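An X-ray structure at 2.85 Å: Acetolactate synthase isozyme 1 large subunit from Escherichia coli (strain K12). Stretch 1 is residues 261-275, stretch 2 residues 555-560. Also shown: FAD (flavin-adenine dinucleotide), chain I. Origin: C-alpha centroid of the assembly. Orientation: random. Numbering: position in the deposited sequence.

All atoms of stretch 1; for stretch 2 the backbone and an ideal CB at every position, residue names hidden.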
# COMPACT_ATOMS: atom_id res chain seq x y z
N LEU B 261 -16.93 2.53 -3.21
CA LEU B 261 -17.31 2.30 -4.60
C LEU B 261 -16.58 1.09 -5.19
O LEU B 261 -15.61 0.58 -4.63
CB LEU B 261 -17.02 3.55 -5.42
CG LEU B 261 -15.59 3.64 -5.92
CD1 LEU B 261 -15.45 4.79 -6.89
CD2 LEU B 261 -14.65 3.82 -4.74
N GLY B 262 -17.08 0.62 -6.33
CA GLY B 262 -16.28 -0.32 -7.09
C GLY B 262 -16.74 -1.76 -7.14
O GLY B 262 -17.93 -2.05 -7.04
N MET B 263 -15.77 -2.67 -7.25
CA MET B 263 -16.04 -4.05 -7.65
C MET B 263 -17.04 -4.70 -6.72
O MET B 263 -17.95 -5.41 -7.16
CB MET B 263 -14.74 -4.85 -7.64
CG MET B 263 -14.88 -6.35 -7.42
SD MET B 263 -13.61 -7.35 -8.28
CE MET B 263 -12.12 -7.00 -7.42
N HIS B 264 -16.85 -4.51 -5.42
CA HIS B 264 -17.77 -4.98 -4.39
C HIS B 264 -18.33 -3.81 -3.59
O HIS B 264 -18.74 -4.00 -2.43
CB HIS B 264 -17.03 -5.97 -3.49
CG HIS B 264 -16.74 -7.28 -4.13
ND1 HIS B 264 -15.45 -7.69 -4.41
CD2 HIS B 264 -17.55 -8.30 -4.49
CE1 HIS B 264 -15.49 -8.90 -4.96
NE2 HIS B 264 -16.75 -9.29 -5.01
N GLY B 265 -18.35 -2.62 -4.15
CA GLY B 265 -18.88 -1.50 -3.42
C GLY B 265 -20.40 -1.60 -3.30
O GLY B 265 -21.03 -2.60 -3.63
N VAL B 266 -20.98 -0.52 -2.82
CA VAL B 266 -22.42 -0.50 -2.60
C VAL B 266 -23.12 -0.04 -3.87
O VAL B 266 -22.79 1.00 -4.45
CB VAL B 266 -22.77 0.36 -1.37
CG1 VAL B 266 -22.03 1.69 -1.42
CG2 VAL B 266 -24.28 0.56 -1.27
N ARG B 267 -24.13 -0.81 -4.27
CA ARG B 267 -24.76 -0.65 -5.57
C ARG B 267 -25.26 0.77 -5.78
O ARG B 267 -24.95 1.40 -6.80
CB ARG B 267 -25.89 -1.68 -5.68
CG ARG B 267 -26.86 -1.51 -6.81
CD ARG B 267 -27.98 -2.54 -6.66
NE ARG B 267 -27.50 -3.92 -6.74
CZ ARG B 267 -27.20 -4.55 -7.88
NH1 ARG B 267 -27.32 -3.92 -9.04
NH2 ARG B 267 -26.78 -5.81 -7.85
N SER B 268 -25.98 1.31 -4.79
CA SER B 268 -26.54 2.65 -4.94
C SER B 268 -25.47 3.65 -5.34
O SER B 268 -25.67 4.42 -6.28
CB SER B 268 -27.24 3.06 -3.64
OG SER B 268 -26.32 3.60 -2.69
N THR B 269 -24.30 3.58 -4.74
CA THR B 269 -23.30 4.59 -5.02
C THR B 269 -22.56 4.30 -6.32
O THR B 269 -22.07 5.23 -6.98
CB THR B 269 -22.33 4.70 -3.85
OG1 THR B 269 -21.40 3.63 -3.94
CG2 THR B 269 -23.10 4.57 -2.58
N ASN B 270 -22.45 3.04 -6.70
CA ASN B 270 -21.96 2.76 -8.03
C ASN B 270 -22.87 3.38 -9.09
O ASN B 270 -22.38 3.95 -10.06
CB ASN B 270 -21.82 1.25 -8.25
CG ASN B 270 -20.40 0.79 -8.09
OD1 ASN B 270 -19.48 1.60 -7.96
ND2 ASN B 270 -20.20 -0.52 -8.13
N TYR B 271 -24.19 3.34 -8.89
CA TYR B 271 -25.08 4.03 -9.82
C TYR B 271 -24.98 5.54 -9.66
O TYR B 271 -25.07 6.29 -10.64
CB TYR B 271 -26.53 3.59 -9.64
CG TYR B 271 -26.84 2.19 -10.14
CD1 TYR B 271 -26.16 1.65 -11.22
CD2 TYR B 271 -27.77 1.38 -9.48
CE1 TYR B 271 -26.41 0.35 -11.65
CE2 TYR B 271 -28.03 0.07 -9.92
CZ TYR B 271 -27.35 -0.43 -11.01
OH TYR B 271 -27.58 -1.70 -11.46
N ILE B 272 -24.82 6.01 -8.42
CA ILE B 272 -24.81 7.45 -8.16
C ILE B 272 -23.64 8.11 -8.87
O ILE B 272 -23.77 9.22 -9.39
CB ILE B 272 -24.77 7.72 -6.65
CG1 ILE B 272 -26.17 7.53 -6.05
CG2 ILE B 272 -24.20 9.14 -6.38
CD1 ILE B 272 -26.18 7.29 -4.54
N LEU B 273 -22.48 7.45 -8.90
CA LEU B 273 -21.31 8.06 -9.53
C LEU B 273 -21.54 8.34 -11.01
O LEU B 273 -21.05 9.34 -11.54
CB LEU B 273 -20.08 7.17 -9.33
CG LEU B 273 -19.43 7.36 -7.96
CD1 LEU B 273 -18.78 6.10 -7.45
CD2 LEU B 273 -18.38 8.43 -8.04
N GLN B 274 -22.32 7.48 -11.68
CA GLN B 274 -22.63 7.66 -13.09
C GLN B 274 -23.50 8.88 -13.35
O GLN B 274 -23.61 9.31 -14.50
CB GLN B 274 -23.30 6.38 -13.61
CG GLN B 274 -22.36 5.20 -13.63
CD GLN B 274 -21.43 5.26 -14.82
OE1 GLN B 274 -20.23 5.50 -14.69
NE2 GLN B 274 -21.97 4.97 -15.99
N GLU B 275 -24.13 9.42 -12.32
CA GLU B 275 -24.88 10.66 -12.38
C GLU B 275 -24.00 11.89 -12.15
O GLU B 275 -24.46 13.01 -12.38
CB GLU B 275 -26.01 10.67 -11.34
CG GLU B 275 -26.94 9.47 -11.34
CD GLU B 275 -27.93 9.47 -12.48
OE1 GLU B 275 -28.61 8.44 -12.68
OE2 GLU B 275 -28.10 10.53 -13.13
N UNK B 555 -18.22 -2.80 -16.73
CA UNK B 555 -18.54 -1.48 -16.20
C UNK B 555 -19.02 -1.60 -14.76
O UNK B 555 -19.46 -2.66 -14.31
CB UNK B 555 -19.60 -0.79 -17.06
N UNK B 556 -18.91 -0.50 -14.00
CA UNK B 556 -19.40 -0.54 -12.63
C UNK B 556 -20.92 -0.62 -12.56
O UNK B 556 -21.46 -0.89 -11.48
CB UNK B 556 -18.91 0.69 -11.87
N UNK B 557 -21.63 -0.37 -13.67
CA UNK B 557 -23.08 -0.48 -13.75
C UNK B 557 -23.57 -1.88 -14.08
O UNK B 557 -24.77 -2.08 -14.27
CB UNK B 557 -23.61 0.50 -14.80
N UNK B 558 -22.67 -2.85 -14.13
CA UNK B 558 -23.01 -4.21 -14.51
C UNK B 558 -22.67 -5.10 -13.32
O UNK B 558 -21.68 -5.82 -13.34
CB UNK B 558 -22.27 -4.65 -15.78
N UNK B 559 -23.53 -5.09 -12.30
CA UNK B 559 -23.24 -5.76 -11.05
C UNK B 559 -24.15 -6.96 -10.81
O UNK B 559 -25.29 -7.00 -11.27
CB UNK B 559 -23.37 -4.77 -9.89
N UNK B 560 -23.61 -7.93 -10.09
CA UNK B 560 -24.35 -9.13 -9.74
C UNK B 560 -24.74 -9.07 -8.27
O UNK B 560 -25.79 -9.57 -7.86
CB UNK B 560 -23.53 -10.39 -10.03
PA FAD I . -3.75 3.72 -3.19
O1A FAD I . -4.13 3.43 -1.79
O2A FAD I . -2.59 2.95 -3.76
O5B FAD I . -3.49 5.28 -3.12
C5B FAD I . -2.19 5.84 -3.38
C4B FAD I . -2.39 7.07 -4.22
O4B FAD I . -2.43 8.26 -3.39
C3B FAD I . -1.28 7.33 -5.24
O3B FAD I . -1.88 7.86 -6.43
C2B FAD I . -0.38 8.30 -4.48
O2B FAD I . 0.48 9.08 -5.30
C1B FAD I . -1.44 9.17 -3.83
N9A FAD I . -0.99 9.96 -2.69
C8A FAD I . -0.35 9.52 -1.57
N7A FAD I . -0.09 10.47 -0.70
C5A FAD I . -0.60 11.61 -1.29
C6A FAD I . -0.64 12.96 -0.89
N6A FAD I . -0.13 13.41 0.27
N1A FAD I . -1.21 13.85 -1.72
C2A FAD I . -1.72 13.41 -2.88
N3A FAD I . -1.74 12.17 -3.37
C4A FAD I . -1.16 11.31 -2.52
N1 FAD I . -10.87 -1.16 -4.16
C2 FAD I . -11.99 -0.41 -4.38
O2 FAD I . -11.93 0.81 -4.45
N3 FAD I . -13.22 -1.03 -4.52
C4 FAD I . -13.46 -2.38 -4.45
O4 FAD I . -14.60 -2.81 -4.58
C4X FAD I . -12.26 -3.18 -4.22
N5 FAD I . -12.39 -4.49 -4.14
C5X FAD I . -11.24 -5.23 -3.90
C6 FAD I . -11.35 -6.62 -3.80
C7 FAD I . -10.22 -7.41 -3.55
C7M FAD I . -10.37 -8.91 -3.46
C8 FAD I . -8.97 -6.80 -3.41
C8M FAD I . -7.73 -7.63 -3.15
C9 FAD I . -8.86 -5.42 -3.51
C9A FAD I . -9.98 -4.63 -3.76
N10 FAD I . -9.89 -3.23 -3.87
C10 FAD I . -11.01 -2.47 -4.09
C1' FAD I . -8.61 -2.54 -3.72
C2' FAD I . -7.98 -2.19 -5.06
O2' FAD I . -7.26 -3.32 -5.57
C3' FAD I . -7.00 -1.04 -4.87
O3' FAD I . -6.03 -1.38 -3.89
C4' FAD I . -7.65 0.28 -4.46
O4' FAD I . -8.89 0.40 -5.14
C5' FAD I . -6.78 1.47 -4.78
O5' FAD I . -7.21 2.60 -4.00
P FAD I . -6.45 3.95 -4.07
O1P FAD I . -6.81 4.65 -5.38
O2P FAD I . -6.65 4.62 -2.91
O3P FAD I . -4.98 3.47 -4.16

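Stretch 2 runs past one flank of the helix that begins at Arg267, and it opens with a type I turn from 555 to 558, closed by the bond from the backbone N of 558 to the O of 555 (3.2 Å).

At position 555 the CA-to-CB bond points sideways, and no atom of stretch 1 lies within 5.5 Å of the ideal CB. Nothing visible here selects a side chain, and many would be tolerated. The deposited residue is Ala555, which makes no contact with stretch 1.

Position 556 points toward stretch 1. Its ideal CB lies 4.0 Å from Asn270 OD1, and beyond it is the loop at Gly262, so a polar side chain of modest length would suit, although a small one would also fit. The amide of Asn270 is held by two bonds with Gly262: Gly262 N donates to Asn270 OD1 (3.1 Å), and Asn270 ND2 donates to Gly262 O (2.9 Å), which leaves one N-H of ND2 available toward position 559. The residue is Asn556, with chi1 in the m well. Its OD1 comes to 3.9 Å from Gly262 CA, while its ND2 stays 3.7 Å from Asn270 OD1, a packing contact; that ND2 is hydrogen-bonded elsewhere in the structure.

Position 557 directs its CB sideways, yet the ideal CB is 4.2 Å from Tyr271 CE1 and 4.9 Å from Gln274 NE2. A short branched side chain could fill the space between the two, and valine, threonine or a small polar residue would all be reasonable. Thr557 is found, with chi1 of 41° (p). Its methyl serves the contact: CG2 sits 3.6 Å from Gln274 CG and 3.9 Å from Tyr271 CD1, approaching the tyrosine at the ring edge. The hydroxyl OG1 lies farther from both residues.

The CB of position 558 points away, with nothing of stretch 1 near it, so a polar or charged residue would be as acceptable as any. It is Glu558, whose side chain makes no contact with stretch 1.

Position 559 has an extended backbone (phi/psi -112/150) and points toward stretch 1. Its ideal CB is 4.1 Å from Arg267 NH2 and 5.4 Å from Tyr271 OH, with Asn270 ND2 deeper in. An acidic group could answer the arginine, whereas a long, flexible apolar chain could reach the tyrosine ring. Met559 takes the second course and has the largest area covered by stretch 1 of any residue in stretch 2. Its CE lies over one face of Tyr271 in a CH-pi contact, 4.0 Å from the ring centroid, and also 3.3 Å from Arg267 NH1. Its SD accepts a weak, nearly linear hydrogen bond from Asn270 ND2 (3.5 Å), so the thioether meets both polar and aromatic neighbours.

At position 560 the CB turns away and stretch 1 sets little limit on its identity. Val560 touches Arg267 through its backbone, with Arg267 NH2 3.9 Å from Val560 C.

Stretch 2 (555-560) ANTEMV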
# COMPACT_ATOMS: atom_id res chain seq x y z
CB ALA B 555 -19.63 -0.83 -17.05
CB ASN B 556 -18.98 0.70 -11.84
CG ASN B 556 -17.64 0.56 -11.16
OD1 ASN B 556 -17.16 -0.54 -10.91
ND2 ASN B 556 -17.05 1.69 -10.79
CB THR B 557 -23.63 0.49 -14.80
OG1 THR B 557 -22.80 0.50 -15.96
CG2 THR B 557 -23.71 1.89 -14.21
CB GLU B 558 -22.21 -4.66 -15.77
CG GLU B 558 -22.14 -3.67 -16.95
CD GLU B 558 -23.50 -3.45 -17.64
OE1 GLU B 558 -24.09 -4.45 -18.10
OE2 GLU B 558 -23.97 -2.29 -17.75
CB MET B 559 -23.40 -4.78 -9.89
CG MET B 559 -22.51 -3.61 -9.99
SD MET B 559 -23.06 -2.53 -8.68
CE MET B 559 -24.64 -2.03 -9.34
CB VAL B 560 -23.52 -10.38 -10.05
CG1 VAL B 560 -24.32 -11.64 -9.79
CG2 VAL B 560 -23.03 -10.34 -11.50
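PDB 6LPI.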